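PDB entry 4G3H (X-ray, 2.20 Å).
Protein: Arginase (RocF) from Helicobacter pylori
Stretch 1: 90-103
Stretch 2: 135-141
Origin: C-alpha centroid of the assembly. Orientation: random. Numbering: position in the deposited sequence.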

# COMPACT_ATOMS: atom_id res chain seq x y z
N GLU A 90 -1.76 0.66 -8.31
CA GLU A 90 -2.73 1.49 -7.76
C GLU A 90 -3.15 1.17 -6.37
O GLU A 90 -3.25 0.12 -6.11
N HIS A 91 -3.27 2.16 -5.49
CA HIS A 91 -3.61 1.84 -4.12
C HIS A 91 -4.86 1.01 -3.90
O HIS A 91 -4.94 0.28 -2.92
N ALA A 92 -5.84 1.12 -4.79
CA ALA A 92 -7.06 0.34 -4.62
C ALA A 92 -6.77 -1.15 -4.54
O ALA A 92 -7.51 -1.89 -3.90
N ASN A 93 -5.68 -1.60 -5.17
CA ASN A 93 -5.32 -3.02 -5.15
C ASN A 93 -4.88 -3.50 -3.77
O ASN A 93 -4.76 -4.70 -3.53
N MET A 94 -4.62 -2.56 -2.87
CA MET A 94 -4.19 -2.88 -1.52
C MET A 94 -5.23 -3.76 -0.82
O MET A 94 -4.87 -4.59 0.02
N PHE A 95 -6.50 -3.59 -1.16
CA PHE A 95 -7.54 -4.40 -0.52
C PHE A 95 -7.32 -5.89 -0.75
O PHE A 95 -7.14 -6.65 0.20
N GLY A 96 -7.36 -6.30 -2.02
CA GLY A 96 -7.17 -7.70 -2.35
C GLY A 96 -5.85 -8.25 -1.82
O GLY A 96 -5.79 -9.37 -1.31
N ILE A 97 -4.79 -7.46 -1.93
CA ILE A 97 -3.48 -7.88 -1.45
C ILE A 97 -3.46 -8.10 0.07
O ILE A 97 -2.95 -9.11 0.56
N PHE A 98 -4.03 -7.15 0.80
CA PHE A 98 -4.06 -7.22 2.25
C PHE A 98 -4.96 -8.33 2.78
O PHE A 98 -4.66 -8.95 3.80
N GLN A 99 -6.08 -8.58 2.09
CA GLN A 99 -6.98 -9.64 2.51
C GLN A 99 -6.23 -10.97 2.41
O GLN A 99 -6.38 -11.85 3.26
N ALA A 100 -5.41 -11.11 1.37
CA ALA A 100 -4.62 -12.33 1.20
C ALA A 100 -3.62 -12.43 2.35
O ALA A 100 -3.39 -13.50 2.90
N PHE A 101 -3.05 -11.28 2.71
CA PHE A 101 -2.08 -11.19 3.80
C PHE A 101 -2.74 -11.63 5.12
O PHE A 101 -2.15 -12.40 5.89
N ARG A 102 -3.94 -11.11 5.38
CA ARG A 102 -4.69 -11.45 6.59
C ARG A 102 -5.05 -12.93 6.57
O ARG A 102 -5.00 -13.60 7.59
N SER A 103 -5.43 -13.42 5.39
CA SER A 103 -5.81 -14.82 5.24
C SER A 103 -4.67 -15.77 5.59
O SER A 103 -4.89 -16.77 6.27
N MET A 135 -11.13 3.27 -1.90
CA MET A 135 -11.42 3.07 -0.49
C MET A 135 -10.96 1.70 0.04
O MET A 135 -11.73 1.00 0.72
N PRO A 136 -9.71 1.31 -0.25
CA PRO A 136 -9.23 0.01 0.23
C PRO A 136 -9.30 -0.13 1.75
O PRO A 136 -9.70 -1.17 2.26
N LEU A 137 -8.93 0.93 2.47
CA LEU A 137 -8.96 0.88 3.92
C LEU A 137 -10.39 0.89 4.45
O LEU A 137 -10.68 0.30 5.49
N GLY A 138 -11.29 1.55 3.72
CA GLY A 138 -12.68 1.60 4.13
C GLY A 138 -13.26 0.19 4.08
O GLY A 138 -14.17 -0.14 4.84
N MET A 139 -12.74 -0.63 3.17
CA MET A 139 -13.20 -2.00 3.01
C MET A 139 -12.49 -2.91 4.01
O MET A 139 -13.07 -3.89 4.49
N VAL A 140 -11.24 -2.60 4.32
CA VAL A 140 -10.48 -3.39 5.28
C VAL A 140 -11.07 -3.16 6.67
O VAL A 140 -11.13 -4.08 7.48
N LEU A 141 -11.51 -1.93 6.92
CA LEU A 141 -12.08 -1.56 8.21
C LEU A 141 -13.59 -1.77 8.30
O LEU A 141 -14.19 -1.56 9.36

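The two stretches meet in a compact, largely apolar helix-helix contact, with no direct hydrogen bond across it and a single water between Arg102 and the backbone of Val140. The axes of helices 94-103 and 136-140 approach to 9.1 Å and run in broadly the same direction, 35° apart, and the contact buries 450 Å² summed over both sides. The backbones come nearest at Phe95 and Pro136, whose CA atoms lie 4.8 Å apart.

Pro136 points its CA-to-CB bond toward stretch 1. Its ring, with C-gamma endo pucker, packs against backbone as well as side chains: Pro136 CG lies 3.7 Å from His91 O, Pro136 CB lies 3.9 Å from Phe95 N, and the CB atoms of Phe95 and Pro136 are 4.2 Å apart.

Phe95 also points toward the other stretch, with chi1 t (175°) and chi2 64°, a conformation that offers one ring face to Met139. The evidence is specific: Met139 CE stands 3.5 Å from the ring centroid of Phe95 and 16° off the ring normal, a CH-pi contact, while Met139 SD is 4.3 Å from the same centroid at 15°, a sulfur-aromatic contact. Met139 reaches this position with chi1 m, chi2 t and chi3 p. At the ring's edge, Phe95 CD1 lies 4.0 Å from Val140 CG2.

Val140 (chi1 t) is the knob of the interface. Although its CA-to-CB bond points sideways, its side chain sits among Phe95, Phe98, Gln99 and Arg102. Phe98, also t at chi1, brings CE2 to 3.8 Å from Val140 CG1, and Gln99 OE1 lies 4.1 Å from Val140 CG2. Met94, directed toward stretch 2 with chi1 t and chi2 between wells at -92°, places its SD 4.1 Å from Pro136 CB. Met94 CE is 3.9 Å from Leu137 CD2; the Leu137 CA-to-CB bond points away, but with chi1 m and chi2 t the end of the side chain comes nearer.

The polar groups gather beside the Val140 knob. Arg102, m at chi1, t at chi2 and p at chi3, donates from NH1 to Gln99 OE1 at 2.9 Å with an N-H...O angle of 148°, a bond between residues about one helical turn apart that helps hold both side chains. Arg102 NH1 also donates to water 1, whose O is 2.8 Å away, and the same water O lies 3.1 Å from Val140 O, within hydrogen-bonding reach. The water thus sits between the guanidinium and a carbonyl near the end of the shorter helix.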

# COMPACT_ATOMS: atom_id res chain seq x y z
CB GLU A 90 -3.86 1.74 -8.75
CG GLU A 90 -4.64 0.67 -9.16
CD GLU A 90 -5.66 1.05 -10.22
OE1 GLU A 90 -5.40 1.38 -11.35
OE2 GLU A 90 -6.76 0.93 -9.95
CB HIS A 91 -3.67 3.11 -3.26
CG HIS A 91 -2.90 2.99 -1.99
ND1 HIS A 91 -2.50 1.78 -1.47
CD2 HIS A 91 -2.44 3.94 -1.14
CE1 HIS A 91 -1.82 1.98 -0.36
NE2 HIS A 91 -1.77 3.28 -0.13
CB ALA A 92 -8.03 0.63 -5.77
CB ASN A 93 -4.20 -3.31 -6.16
CG ASN A 93 -4.63 -3.12 -7.59
OD1 ASN A 93 -5.79 -3.36 -7.94
ND2 ASN A 93 -3.70 -2.69 -8.45
CB MET A 94 -3.95 -1.59 -0.73
CG MET A 94 -3.47 -1.78 0.70
SD MET A 94 -4.83 -1.83 1.91
CE MET A 94 -3.90 -2.09 3.45
CB PHE A 95 -8.93 -4.01 -1.03
CG PHE A 95 -10.02 -4.88 -0.49
CD1 PHE A 95 -10.30 -4.91 0.87
CD2 PHE A 95 -10.74 -5.72 -1.34
CE1 PHE A 95 -11.27 -5.76 1.39
CE2 PHE A 95 -11.72 -6.58 -0.83
CZ PHE A 95 -11.98 -6.60 0.54
CB ILE A 97 -2.39 -6.83 -1.81
CG1 ILE A 97 -2.20 -6.76 -3.33
CG2 ILE A 97 -1.08 -7.17 -1.13
CD1 ILE A 97 -1.34 -5.61 -3.78
CB PHE A 98 -4.48 -5.86 2.84
CG PHE A 98 -4.26 -5.75 4.32
CD1 PHE A 98 -2.97 -5.78 4.84
CD2 PHE A 98 -5.34 -5.62 5.19
CE1 PHE A 98 -2.77 -5.70 6.22
CE2 PHE A 98 -5.15 -5.54 6.57
CZ PHE A 98 -3.86 -5.58 7.09
CB GLN A 99 -8.23 -9.70 1.62
CG GLN A 99 -9.19 -8.53 1.81
CD GLN A 99 -9.62 -8.33 3.26
OE1 GLN A 99 -8.95 -7.64 4.03
NE2 GLN A 99 -10.72 -8.96 3.64
CB ALA A 100 -3.88 -12.29 -0.13
CB PHE A 101 -1.60 -9.75 3.92
CG PHE A 101 -0.45 -9.56 4.86
CD1 PHE A 101 0.83 -9.98 4.51
CD2 PHE A 101 -0.64 -8.93 6.09
CE1 PHE A 101 1.91 -9.77 5.36
CE2 PHE A 101 0.44 -8.72 6.95
CZ PHE A 101 1.72 -9.14 6.58
CB ARG A 102 -5.98 -10.63 6.66
CG ARG A 102 -5.79 -9.13 6.69
CD ARG A 102 -7.13 -8.41 6.55
NE ARG A 102 -7.99 -8.61 7.72
CZ ARG A 102 -9.23 -8.14 7.82
NH1 ARG A 102 -9.76 -7.44 6.82
NH2 ARG A 102 -9.93 -8.35 8.93
CB SER A 103 -6.28 -15.08 3.80
OG SER A 103 -6.83 -16.38 3.69
CB MET A 135 -12.92 3.23 -0.24
CG MET A 135 -13.77 2.48 -1.25
SD MET A 135 -15.48 2.29 -0.72
CE MET A 135 -16.03 3.99 -0.68
CB PRO A 136 -7.80 -0.06 -0.30
CG PRO A 136 -7.39 1.38 -0.37
CD PRO A 136 -8.63 2.04 -0.93
CB LEU A 137 -8.16 2.04 4.53
CG LEU A 137 -6.63 1.89 4.43
CD1 LEU A 137 -5.95 3.06 5.11
CD2 LEU A 137 -6.20 0.58 5.09
CB MET A 139 -12.92 -2.49 1.59
CG MET A 139 -13.59 -1.65 0.52
SD MET A 139 -13.17 -2.23 -1.13
CE MET A 139 -13.82 -3.87 -1.03
CB VAL A 140 -8.99 -2.99 5.29
CG1 VAL A 140 -8.31 -3.50 6.56
CG2 VAL A 140 -8.29 -3.56 4.06
CB LEU A 141 -11.78 -0.09 8.50
CG LEU A 141 -10.32 0.31 8.71
CD1 LEU A 141 -10.23 1.82 8.83
CD2 LEU A 141 -9.77 -0.38 9.95
O HOH W 1 -12.33 -6.58 6.08